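Local coordinates for protein Rbam17540 (Bacillus amyloliquefaciens, PDB 2YOY) that binds copper and probably works as a polysaccharide oxygenase of the CBM33 family, taking part in the oxidative breakdown of cellulose, at residues A[6-10]-A[11-15]; A[53-57]-A[58-62]; A[66-69]-A[70-73]; A[117-120]-A[121-124]. One frame throughout, in Å; residues are numbered along the deposited sequence.

In the fold
All four contacts are local turns or caps, and they differ in what they close. Interaction 1 starts helix 10-21 beside strand 2-6, with a buried serine cap and an apolar flank. Interactions 2 and 3 are turns with centres about 7 Å apart, tied by the carboxylate of D71, which meets R55 and S58; 2 is buried, whereas 3 leaves F68 and K72 exposed. Interaction 4 feeds strand 123-130 and is split between a buried L118-F123 side and an exposed D121. R10 of interaction 1 reaches Q73 of interaction 3, and D53 of interaction 2 bridges to R120 of interaction 4, so charged side chains cross between turns whose internal bonds are mainly backbone.

Interaction 1 of 4, residues A[6-10]-A[11-15]; sequences EPVSR and AYMGA
V8 lays its CG1 methyl against the ring of Y12, with V8 CG1 3.6 Å from Y12 CD2, the two side chains crossing at about a right angle. V8 CG1 also lies 3.8 Å from M13 CE. V8 CG1 stands anti to the backbone N (chi1 -177°), which points this branch at the first turn of the helix, while bends at chi2 and chi3 fold the end of M13 back over it. V8 directly precedes the N-cap and M13 is the fourth residue after S9, the N-cap, so the pair meets the definition of a hydrophobic staple.

The cap itself is S9. S9 OG accepts from Y12 N at 3.1 Å, in a bond bent modestly from straight, and also bonds to I4 O in strand 2-6, so the buried hydroxyl is gripped twice. One residue further on the helical pattern begins: M13 N reaches S9 O at 2.8 Å with an N-H...O angle of 171°, and G14 N reaches R10 O at 3.0 Å. With alanine in place of S9, Y12 N is likely to lose its cap and I4 O the hydroxyl's bond, loosening the start of the helix from the strand. R10 turns away from the staple and sends its guanidinium to a salt bridge with D174, a bond to Q73 and a cation-pi contact with W78.

Polar and apolar parts are thus divided: the serine satisfies an amide that has no preceding helical carbonyl, and V8 with M13 covers another flank of the same turn, consistent with a well-defined helix start.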
loop_
_atom_site.group_PDB
_atom_site.type_symbol
_atom_site.label_atom_id
_atom_site.label_comp_id
_atom_site.label_asym_id
_atom_site.label_seq_id
_atom_site.Cartn_x
_atom_site.Cartn_y
_atom_site.Cartn_z
ATOM N N GLU A 6 5.928 8.995 0.209
ATOM C CA GLU A 6 6.203 9.371 -1.190
ATOM C C GLU A 6 6.566 8.136 -2.023
ATOM O O GLU A 6 7.508 7.449 -1.665
ATOM C CB GLU A 6 7.363 10.372 -1.270
ATOM C CG GLU A 6 7.601 10.891 -2.675
ATOM C CD GLU A 6 8.911 11.649 -2.810
ATOM O OE1 GLU A 6 9.383 12.199 -1.798
ATOM O OE2 GLU A 6 9.460 11.683 -3.931
ATOM N N PRO A 7 5.783 7.809 -3.084
ATOM C CA PRO A 7 4.486 8.427 -3.449
ATOM C C PRO A 7 3.464 8.300 -2.300
ATOM O O PRO A 7 3.710 7.574 -1.329
ATOM C CB PRO A 7 4.014 7.620 -4.678
ATOM C CG PRO A 7 5.130 6.753 -5.102
ATOM C CD PRO A 7 6.052 6.602 -3.892
ATOM N N VAL A 8 2.360 9.041 -2.385
ATOM C CA VAL A 8 1.322 8.989 -1.374
ATOM C C VAL A 8 0.464 7.740 -1.528
ATOM O O VAL A 8 -0.291 7.589 -2.480
ATOM C CB VAL A 8 0.429 10.257 -1.483
ATOM C CG1 VAL A 8 -0.617 10.254 -0.400
ATOM C CG2 VAL A 8 1.311 11.510 -1.443
ATOM N N SER A 9 0.642 6.854 -0.552
ATOM C CA SER A 9 -0.250 5.703 -0.356
ATOM C C SER A 9 -1.698 6.100 -0.217
ATOM O O SER A 9 -2.038 7.168 0.209
ATOM C CB SER A 9 0.173 4.874 0.876
ATOM O OG SER A 9 -0.029 5.509 2.134
ATOM N N ARG A 10 -2.584 5.201 -0.569
ATOM C CA ARG A 10 -3.969 5.481 -0.411
ATOM C C ARG A 10 -4.344 5.791 1.017
ATOM O O ARG A 10 -5.183 6.679 1.237
ATOM C CB ARG A 10 -4.809 4.284 -1.009
ATOM C CG ARG A 10 -6.300 4.498 -0.994
ATOM C CD ARG A 10 -7.027 3.184 -1.351
ATOM N NE ARG A 10 -6.749 2.737 -2.709
ATOM C CZ ARG A 10 -7.111 1.553 -3.229
ATOM N NH1 ARG A 10 -7.819 0.665 -2.519
ATOM N NH2 ARG A 10 -6.790 1.279 -4.500
ATOM N N ALA A 11 -3.749 5.081 1.990
ATOM C CA ALA A 11 -4.006 5.318 3.367
ATOM C C ALA A 11 -3.583 6.737 3.804
ATOM O O ALA A 11 -4.359 7.459 4.473
ATOM C CB ALA A 11 -3.286 4.291 4.218
ATOM N N TYR A 12 -2.392 7.140 3.380
ATOM C CA TYR A 12 -1.938 8.473 3.697
ATOM C C TYR A 12 -2.789 9.560 2.968
ATOM O O TYR A 12 -3.129 10.612 3.559
ATOM C CB TYR A 12 -0.483 8.517 3.369
ATOM C CG TYR A 12 0.179 9.858 3.708
ATOM C CD1 TYR A 12 -0.102 10.518 4.891
ATOM C CD2 TYR A 12 1.071 10.444 2.804
ATOM C CE1 TYR A 12 0.535 11.748 5.167
ATOM C CE2 TYR A 12 1.704 11.644 3.081
ATOM C CZ TYR A 12 1.420 12.288 4.245
ATOM O OH TYR A 12 2.050 13.485 4.483
ATOM N N MET A 13 -3.177 9.296 1.704
ATOM C CA MET A 13 -4.107 10.150 0.989
ATOM C C MET A 13 -5.396 10.340 1.800
ATOM O O MET A 13 -5.958 11.448 1.846
ATOM C CB MET A 13 -4.456 9.601 -0.398
ATOM C CG MET A 13 -5.115 10.566 -1.406
ATOM S SD MET A 13 -3.829 11.634 -2.066
ATOM C CE MET A 13 -3.053 10.584 -3.324
ATOM N N GLY A 14 -5.829 9.302 2.507
ATOM C CA GLY A 14 -7.017 9.448 3.425
ATOM C C GLY A 14 -6.791 10.490 4.533
ATOM O O GLY A 14 -7.638 11.386 4.771
ATOM N N ALA A 15 -5.643 10.369 5.184
ATOM C CA ALA A 15 -5.222 11.315 6.225
ATOM C C ALA A 15 -5.109 12.704 5.664
ATOM O O ALA A 15 -5.522 13.663 6.305
ATOM C CB ALA A 15 -3.914 10.880 6.832
#

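Interaction 2 of 4, residues A[53-57]-A[58-62]; sequences DGRIA and SANGG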
loop_
_atom_site.group_PDB
_atom_site.type_symbol
_atom_site.label_atom_id
_atom_site.label_comp_id
_atom_site.label_asym_id
_atom_site.label_seq_id
_atom_site.Cartn_x
_atom_site.Cartn_y
_atom_site.Cartn_z
ATOM N N ASP A 53 -7.853 -12.286 -0.770
ATOM C CA ASP A 53 -8.295 -11.494 -1.903
ATOM C C ASP A 53 -9.536 -10.663 -1.518
ATOM O O ASP A 53 -10.419 -11.111 -0.762
ATOM C CB ASP A 53 -8.614 -12.429 -3.085
ATOM C CG ASP A 53 -7.348 -12.981 -3.768
ATOM O OD1 ASP A 53 -6.221 -12.483 -3.551
ATOM O OD2 ASP A 53 -7.465 -13.921 -4.579
ATOM N N GLY A 54 -9.595 -9.440 -2.020
ATOM C CA GLY A 54 -10.678 -8.503 -1.678
ATOM C C GLY A 54 -10.452 -7.796 -0.325
ATOM O O GLY A 54 -11.239 -6.939 0.041
ATOM N N ARG A 55 -9.403 -8.184 0.396
ATOM C CA ARG A 55 -9.058 -7.587 1.689
ATOM C C ARG A 55 -7.591 -7.135 1.746
ATOM O O ARG A 55 -7.035 -6.932 2.834
ATOM C CB ARG A 55 -9.335 -8.548 2.828
ATOM C CG ARG A 55 -10.802 -8.897 2.978
ATOM C CD ARG A 55 -11.547 -7.809 3.731
ATOM N NE ARG A 55 -13.004 -8.041 3.755
ATOM C CZ ARG A 55 -13.921 -7.252 3.189
ATOM N NH1 ARG A 55 -13.578 -6.130 2.541
ATOM N NH2 ARG A 55 -15.218 -7.563 3.274
ATOM N N ILE A 56 -6.972 -6.999 0.570
ATOM C CA ILE A 56 -5.571 -6.647 0.492
ATOM C C ILE A 56 -5.337 -5.182 0.872
ATOM O O ILE A 56 -4.434 -4.868 1.661
ATOM C CB ILE A 56 -4.988 -6.943 -0.927
ATOM C CG1 ILE A 56 -5.053 -8.449 -1.189
ATOM C CG2 ILE A 56 -3.537 -6.478 -1.024
ATOM C CD1 ILE A 56 -4.796 -8.841 -2.622
ATOM N N ALA A 57 -6.117 -4.293 0.268
ATOM C CA ALA A 57 -5.951 -2.874 0.525
ATOM C C ALA A 57 -6.184 -2.497 1.991
ATOM O O ALA A 57 -5.522 -1.616 2.491
ATOM C CB ALA A 57 -6.824 -2.082 -0.411
ATOM N N SER A 58 -7.088 -3.163 2.706
ATOM C CA SER A 58 -7.337 -2.857 4.118
ATOM C C SER A 58 -6.514 -3.745 5.052
ATOM O O SER A 58 -6.581 -3.600 6.281
ATOM C CB SER A 58 -8.803 -3.018 4.460
ATOM O OG SER A 58 -9.148 -4.378 4.550
ATOM N N ALA A 59 -5.728 -4.666 4.480
ATOM C CA ALA A 59 -5.054 -5.701 5.251
ATOM C C ALA A 59 -6.040 -6.428 6.180
ATOM O O ALA A 59 -5.765 -6.691 7.353
ATOM C CB ALA A 59 -3.858 -5.095 6.026
ATOM N N ASN A 60 -7.197 -6.769 5.619
ATOM C CA ASN A 60 -8.307 -7.368 6.365
ATOM C C ASN A 60 -8.680 -6.560 7.637
ATOM O O ASN A 60 -8.751 -7.088 8.750
ATOM C CB ASN A 60 -7.984 -8.828 6.671
ATOM C CG ASN A 60 -9.234 -9.679 6.803
ATOM O OD1 ASN A 60 -10.343 -9.179 6.668
ATOM N ND2 ASN A 60 -9.057 -10.950 7.129
ATOM N N GLY A 61 -8.915 -5.269 7.450
ATOM C CA GLY A 61 -9.298 -4.361 8.520
ATOM C C GLY A 61 -8.174 -3.998 9.456
ATOM O O GLY A 61 -8.397 -3.683 10.601
ATOM N N GLY A 62 -6.952 -4.123 8.990
ATOM C CA GLY A 62 -5.822 -3.776 9.817
ATOM C C GLY A 62 -5.740 -4.482 11.173
ATOM O O GLY A 62 -5.329 -3.879 12.153
HETATM O O HOH W 1 -12.770 -10.055 5.773
#
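A type I beta turn from I56 to A59 opens this contact, and its two nested bonds are those of a Schellman motif, here in a loop and not at the end of a regular helix: N60 N reaches back five residues to R55 O at 2.8 Å, enclosing the bond from A59 N to I56 O at 3.1 Å. A59 has a positive phi, as that motif requires, and positive phi continues through G62, making a short left-handed helical turn. The outer bond lies in the plane of the R55 carbonyl, whereas A59 N sits well above the plane of the I56 carbonyl, 72° out of it.

S58 adds an ST motif. S58 OG accepts from G61 N at 3.0 Å, nearly straight, and is also bonded to the carboxylate of D71. Alongside, the R55 chain bends at chi2 (-81°) and passes N60, with N60 OD1 3.5 Å from R55 CD. The guanidinium and amide planes are only 18° apart, and a water joins them, accepting from R55 NE at 2.9 Å and donating to N60 OD1 at 2.7 Å. The charged end of R55 is also engaged by a salt bridge to D71 and a cation-pi contact with F68.

The copper ion, held by H1 and H98, lies about 12 Å from the side chain of A59. On the fold side, A57 and A59 rest on V172 and Y170 of strand 167-177, and G54 is bonded by its backbone to L118, in the loop leading to strand 123-130.

Interaction 3 of 4, residues A[66-69]-A[70-73]; sequences IDFG and LDKQ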
loop_
_atom_site.group_PDB
_atom_site.type_symbol
_atom_site.label_atom_id
_atom_site.label_comp_id
_atom_site.label_asym_id
_atom_site.label_seq_id
_atom_site.Cartn_x
_atom_site.Cartn_y
_atom_site.Cartn_z
ATOM N N ILE A 66 -8.704 -0.717 11.822
ATOM C CA ILE A 66 -9.381 0.095 10.866
ATOM C C ILE A 66 -10.544 -0.761 10.342
ATOM O O ILE A 66 -10.737 -1.892 10.770
ATOM C CB ILE A 66 -8.475 0.552 9.660
ATOM C CG1 ILE A 66 -7.904 -0.656 8.920
ATOM C CG2 ILE A 66 -7.343 1.430 10.128
ATOM C CD1 ILE A 66 -7.024 -0.326 7.712
ATOM N N ASP A 67 -11.335 -0.178 9.467
ATOM C CA ASP A 67 -12.496 -0.906 8.867
ATOM C C ASP A 67 -12.102 -1.394 7.460
ATOM O O ASP A 67 -10.919 -1.475 7.159
ATOM C CB ASP A 67 -13.728 -0.003 8.849
ATOM C CG ASP A 67 -13.498 1.308 8.114
ATOM O OD1 ASP A 67 -12.590 1.375 7.256
ATOM O OD2 ASP A 67 -14.219 2.304 8.404
ATOM N N PHE A 68 -13.076 -1.725 6.609
ATOM C CA PHE A 68 -12.816 -2.277 5.295
ATOM C C PHE A 68 -12.948 -1.230 4.180
ATOM O O PHE A 68 -13.026 -1.606 3.003
ATOM C CB PHE A 68 -13.762 -3.453 4.954
ATOM C CG PHE A 68 -13.648 -4.637 5.881
ATOM C CD1 PHE A 68 -12.428 -5.169 6.197
ATOM C CD2 PHE A 68 -14.795 -5.211 6.430
ATOM C CE1 PHE A 68 -12.311 -6.232 7.084
ATOM C CE2 PHE A 68 -14.702 -6.282 7.298
ATOM C CZ PHE A 68 -13.458 -6.796 7.625
ATOM N N GLY A 69 -12.943 0.067 4.527
ATOM C CA GLY A 69 -13.113 1.117 3.529
ATOM C C GLY A 69 -12.138 1.137 2.337
ATOM O O GLY A 69 -12.536 1.484 1.246
ATOM N N LEU A 70 -10.895 0.776 2.596
ATOM C CA LEU A 70 -9.878 0.757 1.575
ATOM C C LEU A 70 -10.112 -0.337 0.506
ATOM O O LEU A 70 -9.558 -0.254 -0.590
ATOM C CB LEU A 70 -8.512 0.650 2.140
ATOM C CG LEU A 70 -8.102 1.863 2.969
ATOM C CD1 LEU A 70 -6.798 1.490 3.647
ATOM C CD2 LEU A 70 -7.939 3.126 2.138
ATOM N N ASP A 71 -10.993 -1.284 0.805
ATOM C CA ASP A 71 -11.189 -2.384 -0.109
ATOM C C ASP A 71 -12.125 -2.076 -1.258
ATOM O O ASP A 71 -12.176 -2.852 -2.205
ATOM C CB ASP A 71 -11.649 -3.624 0.644
ATOM C CG ASP A 71 -10.604 -4.170 1.594
ATOM O OD1 ASP A 71 -9.390 -4.191 1.240
ATOM O OD2 ASP A 71 -11.005 -4.636 2.695
ATOM N N LYS A 72 -12.836 -0.940 -1.202
ATOM C CA LYS A 72 -13.631 -0.519 -2.333
ATOM C C LYS A 72 -12.736 -0.403 -3.536
ATOM O O LYS A 72 -11.585 -0.023 -3.418
ATOM C CB LYS A 72 -14.312 0.821 -2.088
ATOM C CG LYS A 72 -15.440 0.762 -1.080
ATOM C CD LYS A 72 -16.358 1.978 -1.229
ATOM C CE LYS A 72 -17.582 1.864 -0.334
ATOM N NZ LYS A 72 -18.503 3.009 -0.566
ATOM N N GLN A 73 -13.244 -0.745 -4.706
ATOM C CA GLN A 73 -12.421 -0.623 -5.913
ATOM C C GLN A 73 -13.239 -0.365 -7.148
ATOM O O GLN A 73 -13.992 -1.224 -7.611
ATOM C CB GLN A 73 -11.553 -1.865 -6.078
ATOM C CG GLN A 73 -10.538 -1.846 -7.189
ATOM C CD GLN A 73 -9.520 -0.722 -7.049
ATOM O OE1 GLN A 73 -8.894 -0.551 -6.005
ATOM N NE2 GLN A 73 -9.415 0.093 -8.100
HETATM O O HOH W 2 -9.651 0.236 5.249
#
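F68 and D71 meet across a short 3-10 turn, the carboxylate oxygen D71 OD2 standing 3.8 Å from F68 CB, with ring and carboxylate planes 26° apart. D71 CG lies anti to the carbonyl carbon (chi1 -66°), which carries OD2 back beside F68. Beneath this contact D71 N donates to F68 O at 3.0 Å, approaching from above the carbonyl plane (47° out of it). A weaker bond follows, K72 N to G69 O at 3.5 Å.

The turn is set up by D67, whose OD1 accepts from G69 N at 3.0 Å, an Asx turn. A water spans the turn as well, donating to D67 O at 2.9 Å and accepting from L70 N at 3.0 Å. I66 and L70 touch only loosely, CD1 to CD1.

In the next shell, S58 OG and R55 NH1 both engage D71 OD2, which would fix the carboxylate's rotation. D67 OD2 takes the backbone N of S32. The segment lies between helix 59-62 and strand 81-83; beyond it Q73 bonds to R10, the first residue of helix 10-21.

Interaction 4 of 4, residues A[117-120]-A[121-124]; sequences PLSR and DEFE
A single 3-10 turn around R120 to E122 launches strand 123-130, and its bonds run from S119 and R120 to the residues three further on. E122 N donates to S119 O at 3.0 Å with an N-H...O angle of 157°, and F123 N to R120 O at 3.1 Å, both donors lying well above the carbonyl planes.

On the outer side the S119 hydroxyl, OG, donates to D121 OD1 at 2.7 Å, meeting the carboxylate on its syn side and 29° out of its plane. Both side chains take the rotamer between backbone N and carbonyl carbon (chi1 60° for S119), which brings them together. The hydroxyl also borders the aliphatic part of E122, with S119 OG 3.5 Å from E122 CG; the extended glutamate carries its OE2 on to the backbone N of N113. Trading the S119 hydroxyl for a hydrogen, as alanine does, is likely to leave the D121 carboxylate without this partner and less fixed in rotation, and to thin the contact along E122.

This loop connects strand 100-108 to its antiparallel neighbour 123-130 in the larger sheet of the beta-sandwich, and F123 is where the turn enters that sheet. S119 O lies at the edge of the F123 ring, near its plane, 3.4 Å from F123 CD2. The far end is met, also at the edge, by L118, with L118 CD1 4.3 Å from F123 CZ, and both side chains bear on I155 of strand 154-162. R120 leads away from the turn, its guanidinium bonded to P47 O, A49 O and P51 O and salt-bridged to D53.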
loop_
_atom_site.group_PDB
_atom_site.type_symbol
_atom_site.label_atom_id
_atom_site.label_comp_id
_atom_site.label_asym_id
_atom_site.label_seq_id
_atom_site.Cartn_x
_atom_site.Cartn_y
_atom_site.Cartn_z
ATOM N N PRO A 117 -12.726 -6.223 -6.961
ATOM C CA PRO A 117 -11.869 -6.247 -5.778
ATOM C C PRO A 117 -10.462 -6.752 -6.089
ATOM O O PRO A 117 -10.284 -7.598 -6.943
ATOM C CB PRO A 117 -12.600 -7.192 -4.807
ATOM C CG PRO A 117 -13.997 -7.277 -5.333
ATOM C CD PRO A 117 -13.920 -7.083 -6.808
ATOM N N LEU A 118 -9.453 -6.210 -5.398
ATOM C CA LEU A 118 -8.081 -6.568 -5.665
ATOM C C LEU A 118 -7.854 -8.037 -5.298
ATOM O O LEU A 118 -8.242 -8.492 -4.215
ATOM C CB LEU A 118 -7.119 -5.683 -4.849
ATOM C CG LEU A 118 -7.123 -4.216 -5.191
ATOM C CD1 LEU A 118 -6.130 -3.452 -4.286
ATOM C CD2 LEU A 118 -6.771 -3.983 -6.629
ATOM N N SER A 119 -7.178 -8.750 -6.187
ATOM C CA SER A 119 -6.753 -10.114 -5.925
ATOM C C SER A 119 -5.262 -10.255 -6.241
ATOM O O SER A 119 -4.712 -9.525 -7.080
ATOM C CB SER A 119 -7.620 -11.091 -6.748
ATOM O OG SER A 119 -7.485 -10.833 -8.123
ATOM N N ARG A 120 -4.625 -11.241 -5.621
ATOM C CA ARG A 120 -3.202 -11.575 -5.892
ATOM C C ARG A 120 -2.833 -11.750 -7.312
ATOM O O ARG A 120 -1.739 -11.384 -7.727
ATOM C CB ARG A 120 -2.827 -12.919 -5.274
ATOM C CG ARG A 120 -2.604 -12.824 -3.825
ATOM C CD ARG A 120 -3.089 -14.079 -3.121
ATOM N NE ARG A 120 -2.685 -13.944 -1.747
ATOM C CZ ARG A 120 -3.342 -13.251 -0.833
ATOM N NH1 ARG A 120 -4.490 -12.606 -1.131
ATOM N NH2 ARG A 120 -2.843 -13.185 0.380
ATOM N N ASP A 121 -3.710 -12.419 -8.053
ATOM C CA ASP A 121 -3.416 -12.764 -9.398
ATOM C C ASP A 121 -3.501 -11.600 -10.366
ATOM O O ASP A 121 -3.115 -11.741 -11.530
ATOM C CB ASP A 121 -4.266 -13.959 -9.851
ATOM C CG ASP A 121 -5.722 -13.652 -9.955
ATOM O OD1 ASP A 121 -6.159 -12.497 -9.723
ATOM O OD2 ASP A 121 -6.452 -14.607 -10.278
ATOM N N GLU A 122 -3.901 -10.418 -9.866
ATOM C CA GLU A 122 -3.803 -9.181 -10.657
ATOM C C GLU A 122 -2.470 -8.440 -10.456
ATOM O O GLU A 122 -2.270 -7.426 -11.096
ATOM C CB GLU A 122 -4.914 -8.212 -10.243
ATOM C CG GLU A 122 -6.289 -8.650 -10.626
ATOM C CD GLU A 122 -7.270 -7.533 -10.433
ATOM O OE1 GLU A 122 -7.465 -7.097 -9.275
ATOM O OE2 GLU A 122 -7.799 -7.078 -11.448
ATOM N N PHE A 123 -1.593 -8.936 -9.569
ATOM C CA PHE A 123 -0.326 -8.218 -9.229
ATOM C C PHE A 123 0.865 -9.013 -9.669
ATOM O O PHE A 123 0.871 -10.252 -9.609
ATOM C CB PHE A 123 -0.243 -8.067 -7.735
ATOM C CG PHE A 123 -1.082 -6.948 -7.188
ATOM C CD1 PHE A 123 -0.620 -5.636 -7.285
ATOM C CD2 PHE A 123 -2.315 -7.183 -6.574
ATOM C CE1 PHE A 123 -1.372 -4.583 -6.823
ATOM C CE2 PHE A 123 -3.066 -6.135 -6.095
ATOM C CZ PHE A 123 -2.613 -4.824 -6.244
ATOM N N GLU A 124 1.928 -8.319 -10.024
ATOM C CA GLU A 124 3.184 -9.002 -10.233
ATOM C C GLU A 124 4.265 -8.327 -9.454
ATOM O O GLU A 124 4.219 -7.145 -9.317
ATOM C CB GLU A 124 3.559 -9.120 -11.697
ATOM C CG GLU A 124 3.583 -7.860 -12.494
ATOM C CD GLU A 124 3.837 -8.170 -13.971
ATOM O OE1 GLU A 124 4.645 -9.062 -14.283
ATOM O OE2 GLU A 124 3.204 -7.530 -14.806
#